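Local coordinates for thioredoxin-like protein (Parabacteroides distasonis, PDB 4FO5) that is of unknown function but has a thioredoxin-like fold of the AhpC/TSA family and may be related to thiol oxidoreductases, at residues Q53-I66 against N130-A142. Numbering follows the deposited sequence. Where two conformers were deposited one is given.
Sequences QLANEVNKFGPDKI and NVTPEKLTEILKA
F61, the last residue of the type I turn V58-F61, lies against the C-terminal helix 133-140 of this thioredoxin-like fold, L140 CD1 sitting over one face of its ring 3.8 Å from the centroid in a CH-pi contact. T137 OG1 lies in the ring plane by CE2, K141 CG near the plane by CE1. The direct polar link between the segments is short: T137 OG1 donates to the anti lone pair of E57 OE2 at 2.5 Å. With chi1 at -157° the E57 chain sets off opposite its own amide nitrogen, then bends at chi2, carrying the carboxylate to T137. On the way CG packs 3.4 Å from P133 O, and OE1 lies against P133 CB. OE2 also takes K60 NZ in a salt bridge of 2.8 Å, met from above the carboxylate plane. An alanine here would probably lose the packing of CG and OE1 on P133 and leave the T137 hydroxyl and the K60 ammonium without their common acceptor. L140 CD1 also packs on I66 CG2, at the start of strand 66-72, with the two side chains crossing at about a right angle. Deeper, L136 CD2 meets V58 CG2 at 4.0 Å. At the other end, L54 CD2 lies 3.7 Å from V131 O, close to the start of the second helix, while P133 CG rests on Q53 CB. The axes of 53-58 and 133-140 approach to 9.7 Å and run nearly parallel, at 28°, on one face of the central sheet; L54 and L136 both reach L36 of strand 34-40, and I66 and L136 touch L119 of strand 117-120. Before the second helix, T132 OG1 caps the first turn by accepting from K135 N.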
ATOM      1  N   GLN A  53      -1.899 -10.242   6.024  1.00 30.54           N
ATOM      2  CA  GLN A  53      -2.124 -11.228   4.978  1.00 30.64           C
ATOM      3  C   GLN A  53      -1.471 -10.802   3.683  1.00 34.20           C
ATOM      4  O   GLN A  53      -0.800 -11.624   3.061  1.00 34.72           O
ATOM      5  CB  GLN A  53      -3.610 -11.533   4.796  1.00 32.28           C
ATOM      6  CG  GLN A  53      -4.247 -12.204   6.035  1.00 34.23           C
ATOM      7  CD  GLN A  53      -3.534 -13.444   6.552  1.00 52.50           C
ATOM      8  OE1 GLN A  53      -3.235 -14.381   5.798  1.00 52.05           O
ATOM      9  NE2 GLN A  53      -3.286 -13.499   7.872  1.00 41.42           N
ATOM     10  N   LEU A  54      -1.586  -9.522   3.316  1.00 30.11           N
ATOM     11  CA  LEU A  54      -0.928  -9.012   2.101  1.00 30.36           C
ATOM     12  C   LEU A  54       0.611  -9.071   2.210  1.00 35.37           C
ATOM     13  O   LEU A  54       1.249  -9.575   1.287  1.00 35.23           O
ATOM     14  CB  LEU A  54      -1.374  -7.575   1.772  1.00 29.08           C
ATOM     15  CG  LEU A  54      -2.842  -7.414   1.327  1.00 34.23           C
ATOM     16  CD1 LEU A  54      -3.271  -5.957   1.425  1.00 33.37           C
ATOM     17  CD2 LEU A  54      -3.083  -7.979  -0.079  1.00 36.77           C
ATOM     18  N   ALA A  55       1.203  -8.575   3.322  1.00 33.59           N
ATOM     19  CA  ALA A  55       2.669  -8.599   3.506  1.00 35.41           C
ATOM     20  C   ALA A  55       3.211 -10.032   3.405  1.00 41.73           C
ATOM     21  O   ALA A  55       4.226 -10.236   2.739  1.00 42.44           O
ATOM     22  CB  ALA A  55       3.062  -7.969   4.834  1.00 36.59           C
ATOM     23  N   ASN A  56       2.512 -11.031   3.997  1.00 39.54           N
ATOM     24  CA  ASN A  56       2.999 -12.407   3.904  0.60 40.98           C
ATOM     25  C   ASN A  56       2.823 -12.959   2.468  1.00 44.20           C
ATOM     26  O   ASN A  56       3.652 -13.755   2.036  1.00 46.48           O
ATOM     27  CB  ASN A  56       2.367 -13.297   4.972  0.60 42.52           C
ATOM     28  CG  ASN A  56       2.980 -13.014   6.330  0.60 52.62           C
ATOM     29  OD1 ASN A  56       4.065 -13.499   6.671  0.60 52.84           O
ATOM     30  ND2 ASN A  56       2.379 -12.120   7.081  0.60 34.33           N
ATOM     31  N   GLU A  57       1.819 -12.501   1.709  1.00 36.67           N
ATOM     32  CA  GLU A  57       1.663 -12.939   0.328  1.00 36.22           C
ATOM     33  C   GLU A  57       2.798 -12.403  -0.561  1.00 40.50           C
ATOM     34  O   GLU A  57       3.256 -13.121  -1.437  1.00 41.86           O
ATOM     35  CB  GLU A  57       0.312 -12.480  -0.224  1.00 36.52           C
ATOM     36  CG  GLU A  57      -0.178 -13.313  -1.392  1.00 42.95           C
ATOM     37  CD  GLU A  57      -0.586 -14.745  -1.080  1.00 56.60           C
ATOM     38  OE1 GLU A  57      -0.836 -15.080   0.103  1.00 46.36           O
ATOM     39  OE2 GLU A  57      -0.598 -15.555  -2.031  1.00 46.69           O
ATOM     40  N   VAL A  58       3.226 -11.144  -0.338  1.00 36.21           N
ATOM     41  CA  VAL A  58       4.280 -10.460  -1.105  1.00 36.98           C
ATOM     42  C   VAL A  58       5.605 -11.177  -0.886  1.00 41.80           C
ATOM     43  O   VAL A  58       6.375 -11.302  -1.838  1.00 43.05           O
ATOM     44  CB  VAL A  58       4.364  -8.934  -0.805  1.00 39.61           C
ATOM     45  CG1 VAL A  58       5.575  -8.281  -1.482  1.00 40.59           C
ATOM     46  CG2 VAL A  58       3.088  -8.227  -1.241  1.00 37.36           C
ATOM     47  N   ASN A  59       5.825 -11.746   0.327  1.00 38.40           N
ATOM     48  CA  ASN A  59       7.031 -12.516   0.662  1.00 39.84           C
ATOM     49  C   ASN A  59       7.192 -13.768  -0.221  1.00 44.90           C
ATOM     50  O   ASN A  59       8.290 -14.329  -0.254  1.00 46.38           O
ATOM     51  CB  ASN A  59       7.063 -12.912   2.159  1.00 41.61           C
ATOM     52  CG  ASN A  59       7.483 -11.784   3.083  1.00 67.94           C
ATOM     53  OD1 ASN A  59       8.273 -10.899   2.727  1.00 65.88           O
ATOM     54  ND2 ASN A  59       6.977 -11.797   4.304  1.00 61.90           N
ATOM     55  N   LYS A  60       6.122 -14.207  -0.925  1.00 41.15           N
ATOM     56  CA  LYS A  60       6.197 -15.376  -1.827  1.00 44.43           C
ATOM     57  C   LYS A  60       6.903 -15.008  -3.139  1.00 48.55           C
ATOM     58  O   LYS A  60       7.339 -15.902  -3.857  1.00 51.10           O
ATOM     59  CB  LYS A  60       4.796 -15.948  -2.153  1.00 47.09           C
ATOM     60  CG  LYS A  60       4.057 -16.583  -0.984  1.00 59.66           C
ATOM     61  CD  LYS A  60       2.686 -17.076  -1.432  1.00 65.85           C
ATOM     62  CE  LYS A  60       1.771 -17.347  -0.267  1.00 74.11           C
ATOM     63  NZ  LYS A  60       0.432 -17.816  -0.711  1.00 78.66           N
ATOM     64  N   PHE A  61       6.978 -13.700  -3.459  1.00 42.44           N
ATOM     65  CA  PHE A  61       7.596 -13.174  -4.685  1.00 43.05           C
ATOM     66  C   PHE A  61       8.910 -12.423  -4.410  1.00 49.97           C
ATOM     67  O   PHE A  61       9.145 -11.950  -3.298  1.00 50.35           O
ATOM     68  CB  PHE A  61       6.605 -12.233  -5.408  1.00 41.65           C
ATOM     69  CG  PHE A  61       5.332 -12.907  -5.863  1.00 42.01           C
ATOM     70  CD1 PHE A  61       5.256 -13.514  -7.110  1.00 46.01           C
ATOM     71  CD2 PHE A  61       4.218 -12.957  -5.033  1.00 41.54           C
ATOM     72  CE1 PHE A  61       4.093 -14.182  -7.510  1.00 47.41           C
ATOM     73  CE2 PHE A  61       3.052 -13.616  -5.438  1.00 44.83           C
ATOM     74  CZ  PHE A  61       3.001 -14.229  -6.670  1.00 44.99           C
ATOM     75  N   GLY A  62       9.730 -12.289  -5.439  1.00 49.05           N
ATOM     76  CA  GLY A  62      10.985 -11.556  -5.357  1.00 50.51           C
ATOM     77  C   GLY A  62      10.816 -10.040  -5.369  1.00 53.76           C
ATOM     78  O   GLY A  62       9.792  -9.522  -5.835  1.00 50.09           O
ATOM     79  N   PRO A  63      11.852  -9.291  -4.908  1.00 52.44           N
ATOM     80  CA  PRO A  63      11.769  -7.812  -4.910  1.00 50.42           C
ATOM     81  C   PRO A  63      11.640  -7.204  -6.307  1.00 55.04           C
ATOM     82  O   PRO A  63      11.183  -6.068  -6.442  1.00 55.05           O
ATOM     83  CB  PRO A  63      13.097  -7.389  -4.273  1.00 53.45           C
ATOM     84  CG  PRO A  63      14.020  -8.554  -4.503  1.00 60.39           C
ATOM     85  CD  PRO A  63      13.143  -9.754  -4.359  1.00 55.70           C
ATOM     86  N   ASP A  64      12.054  -7.957  -7.336  1.00 52.89           N
ATOM     87  CA  ASP A  64      12.016  -7.566  -8.739  1.00 52.88           C
ATOM     88  C   ASP A  64      10.609  -7.569  -9.303  1.00 51.71           C
ATOM     89  O   ASP A  64      10.334  -6.806 -10.220  1.00 51.97           O
ATOM     90  CB  ASP A  64      12.883  -8.525  -9.557  1.00 59.24           C
ATOM     91  CG  ASP A  64      14.342  -8.506  -9.161  1.00 82.60           C
ATOM     92  OD1 ASP A  64      15.056  -7.563  -9.573  1.00 86.54           O
ATOM     93  OD2 ASP A  64      14.774  -9.436  -8.446  1.00 92.62           O
ATOM     94  N   LYS A  65       9.729  -8.449  -8.804  1.00 45.31           N
ATOM     95  CA  LYS A  65       8.356  -8.560  -9.300  1.00 42.94           C
ATOM     96  C   LYS A  65       7.400  -7.571  -8.619  1.00 40.98           C
ATOM     97  O   LYS A  65       6.563  -6.947  -9.290  1.00 37.81           O
ATOM     98  CB  LYS A  65       7.836  -9.999  -9.112  1.00 46.03           C
ATOM     99  N   ILE A  66       7.488  -7.447  -7.290  1.00 36.51           N
ATOM    100  CA  ILE A  66       6.538  -6.613  -6.548  1.00 35.12           C
ATOM    101  C   ILE A  66       7.165  -5.975  -5.324  1.00 38.88           C
ATOM    102  O   ILE A  66       7.943  -6.596  -4.619  1.00 39.75           O
ATOM    103  CB  ILE A  66       5.255  -7.442  -6.145  1.00 38.33           C
ATOM    104  CG1 ILE A  66       4.188  -6.592  -5.395  1.00 36.82           C
ATOM    105  CG2 ILE A  66       5.601  -8.711  -5.337  1.00 39.89           C
ATOM    106  CD1 ILE A  66       3.066  -6.095  -6.192  1.00 35.18           C
ATOM    107  N   ASN A 130      -8.305  -2.810  -3.986  1.00 34.01           N
ATOM    108  CA  ASN A 130      -8.741  -3.738  -2.917  1.00 35.78           C
ATOM    109  C   ASN A 130      -8.495  -5.180  -3.308  1.00 38.80           C
ATOM    110  O   ASN A 130      -9.435  -5.956  -3.362  1.00 38.43           O
ATOM    111  CB  ASN A 130     -10.233  -3.537  -2.576  1.00 42.25           C
ATOM    112  CG  ASN A 130     -10.525  -2.145  -2.098  1.00 73.50           C
ATOM    113  OD1 ASN A 130     -10.055  -1.720  -1.032  1.00 74.20           O
ATOM    114  ND2 ASN A 130     -11.251  -1.390  -2.913  1.00 60.71           N
ATOM    115  N   VAL A 131      -7.237  -5.517  -3.627  1.00 34.52           N
ATOM    116  CA  VAL A 131      -6.889  -6.863  -4.041  0.50 35.07           C
ATOM    117  C   VAL A 131      -6.733  -7.738  -2.772  1.00 38.76           C
ATOM    118  O   VAL A 131      -6.275  -7.249  -1.727  1.00 35.77           O
ATOM    119  CB  VAL A 131      -5.636  -6.849  -4.965  0.50 38.77           C
ATOM    120  CG1 VAL A 131      -4.325  -6.811  -4.188  0.50 38.00           C
ATOM    121  CG2 VAL A 131      -5.654  -8.007  -5.939  0.50 40.28           C
ATOM    122  N   THR A 132      -7.147  -8.996  -2.872  1.00 37.31           N
ATOM    123  CA  THR A 132      -7.044  -9.979  -1.808  1.00 37.61           C
ATOM    124  C   THR A 132      -5.688 -10.640  -1.974  1.00 41.77           C
ATOM    125  O   THR A 132      -5.149 -10.578  -3.089  1.00 42.13           O
ATOM    126  CB  THR A 132      -8.178 -11.020  -1.915  1.00 43.28           C
ATOM    127  OG1 THR A 132      -8.078 -11.714  -3.162  1.00 40.50           O
ATOM    128  CG2 THR A 132      -9.550 -10.438  -1.684  1.00 43.20           C
ATOM    129  N   PRO A 133      -5.135 -11.353  -0.963  1.00 37.88           N
ATOM    130  CA  PRO A 133      -3.855 -12.050  -1.189  1.00 37.02           C
ATOM    131  C   PRO A 133      -3.959 -13.015  -2.373  1.00 41.89           C
ATOM    132  O   PRO A 133      -3.062 -13.061  -3.208  1.00 42.01           O
ATOM    133  CB  PRO A 133      -3.625 -12.788   0.132  1.00 39.36           C
ATOM    134  CG  PRO A 133      -4.357 -11.980   1.135  1.00 43.38           C
ATOM    135  CD  PRO A 133      -5.599 -11.536   0.429  1.00 39.17           C
ATOM    136  N   GLU A 134      -5.084 -13.746  -2.460  1.00 40.64           N
ATOM    137  CA  GLU A 134      -5.382 -14.748  -3.483  1.00 42.69           C
ATOM    138  C   GLU A 134      -5.390 -14.109  -4.874  1.00 46.06           C
ATOM    139  O   GLU A 134      -4.639 -14.566  -5.740  1.00 46.66           O
ATOM    140  CB  GLU A 134      -6.725 -15.448  -3.182  1.00 46.25           C
ATOM    141  CG  GLU A 134      -6.762 -16.222  -1.865  1.00 59.32           C
ATOM    142  CD  GLU A 134      -6.794 -15.439  -0.559  1.00 80.28           C
ATOM    143  OE1 GLU A 134      -7.342 -14.312  -0.542  1.00 57.11           O
ATOM    144  OE2 GLU A 134      -6.297 -15.975   0.460  1.00 80.35           O
ATOM    145  N   LYS A 135      -6.158 -13.013  -5.067  1.00 41.91           N
ATOM    146  CA  LYS A 135      -6.196 -12.296  -6.354  1.00 41.95           C
ATOM    147  C   LYS A 135      -4.841 -11.651  -6.675  1.00 46.25           C
ATOM    148  O   LYS A 135      -4.456 -11.649  -7.847  1.00 47.96           O
ATOM    149  CB  LYS A 135      -7.322 -11.246  -6.410  1.00 43.33           C
ATOM    150  CG  LYS A 135      -7.686 -10.766  -7.844  1.00 44.50           C
ATOM    151  CD  LYS A 135      -8.564 -11.788  -8.562  1.00 48.97           C
ATOM    152  CE  LYS A 135      -8.859 -11.488 -10.006  1.00 41.91           C
ATOM    153  NZ  LYS A 135      -8.777 -12.721 -10.836  1.00 47.84           N
ATOM    154  N   LEU A 136      -4.095 -11.147  -5.658  1.00 40.52           N
ATOM    155  CA  LEU A 136      -2.776 -10.549  -5.911  1.00 38.82           C
ATOM    156  C   LEU A 136      -1.837 -11.586  -6.569  1.00 43.37           C
ATOM    157  O   LEU A 136      -1.228 -11.291  -7.597  1.00 42.53           O
ATOM    158  CB  LEU A 136      -2.149  -9.954  -4.622  1.00 36.56           C
ATOM    159  CG  LEU A 136      -0.702  -9.439  -4.688  1.00 38.99           C
ATOM    160  CD1 LEU A 136      -0.554  -8.201  -5.601  1.00 38.31           C
ATOM    161  CD2 LEU A 136      -0.176  -9.127  -3.307  1.00 38.49           C
ATOM    162  N   THR A 137      -1.802 -12.809  -6.030  1.00 40.75           N
ATOM    163  CA  THR A 137      -0.979 -13.910  -6.547  1.00 43.12           C
ATOM    164  C   THR A 137      -1.398 -14.298  -7.980  1.00 50.21           C
ATOM    165  O   THR A 137      -0.523 -14.444  -8.837  1.00 51.87           O
ATOM    166  CB  THR A 137      -1.055 -15.085  -5.569  1.00 49.89           C
ATOM    167  OG1 THR A 137      -0.385 -14.671  -4.384  1.00 46.75           O
ATOM    168  CG2 THR A 137      -0.397 -16.340  -6.098  1.00 49.42           C
ATOM    169  N   GLU A 138      -2.721 -14.433  -8.241  1.00 46.92           N
ATOM    170  CA  GLU A 138      -3.264 -14.758  -9.567  1.00 48.77           C
ATOM    171  C   GLU A 138      -2.865 -13.688 -10.586  1.00 51.84           C
ATOM    172  O   GLU A 138      -2.499 -14.026 -11.708  1.00 55.13           O
ATOM    173  CB  GLU A 138      -4.793 -14.925  -9.519  1.00 50.86           C
ATOM    174  N   ILE A 139      -2.879 -12.409 -10.180  1.00 44.73           N
ATOM    175  CA  ILE A 139      -2.485 -11.291 -11.044  1.00 43.43           C
ATOM    176  C   ILE A 139      -0.954 -11.309 -11.313  1.00 48.56           C
ATOM    177  O   ILE A 139      -0.537 -11.148 -12.459  1.00 49.33           O
ATOM    178  CB  ILE A 139      -2.941  -9.919 -10.452  1.00 42.50           C
ATOM    179  CG1 ILE A 139      -4.493  -9.775 -10.490  1.00 42.55           C
ATOM    180  CG2 ILE A 139      -2.272  -8.784 -11.201  1.00 41.23           C
ATOM    181  CD1 ILE A 139      -5.059  -8.701  -9.559  1.00 41.56           C
ATOM    182  N   LEU A 140      -0.132 -11.473 -10.259  1.00 44.95           N
ATOM    183  CA  LEU A 140       1.332 -11.463 -10.374  1.00 45.05           C
ATOM    184  C   LEU A 140       1.870 -12.675 -11.161  1.00 53.42           C
ATOM    185  O   LEU A 140       2.971 -12.583 -11.711  1.00 55.28           O
ATOM    186  CB  LEU A 140       1.996 -11.401  -8.982  1.00 43.29           C
ATOM    187  CG  LEU A 140       1.854 -10.078  -8.196  1.00 44.85           C
ATOM    188  CD1 LEU A 140       2.435 -10.212  -6.809  1.00 44.04           C
ATOM    189  CD2 LEU A 140       2.497  -8.895  -8.930  1.00 45.69           C
ATOM    190  N   LYS A 141       1.097 -13.782 -11.241  1.00 50.57           N
ATOM    191  CA  LYS A 141       1.515 -15.005 -11.942  1.00 53.84           C
ATOM    192  C   LYS A 141       1.067 -15.030 -13.416  1.00 61.71           C
ATOM    193  O   LYS A 141       1.407 -15.972 -14.150  1.00 65.64           O
ATOM    194  CB  LYS A 141       1.016 -16.257 -11.202  1.00 56.95           C
ATOM    195  CG  LYS A 141       1.836 -16.570  -9.952  1.00 64.62           C
ATOM    196  CD  LYS A 141       1.345 -17.820  -9.235  1.00 73.49           C
ATOM    197  CE  LYS A 141       2.203 -18.198  -8.043  1.00 84.14           C
ATOM    198  NZ  LYS A 141       3.532 -18.751  -8.433  1.00 94.12           N
ATOM    199  N   ALA A 142       0.347 -13.984 -13.859  1.00 56.61           N
ATOM    200  CA  ALA A 142      -0.131 -13.851 -15.234  1.00 79.67           C
ATOM    201  C   ALA A 142       0.402 -12.574 -15.873  1.00103.21           C
ATOM    202  O   ALA A 142       1.610 -12.353 -15.896  1.00 68.91           O
ATOM    203  CB  ALA A 142      -1.647 -13.862 -15.265  1.00 80.36           C
TER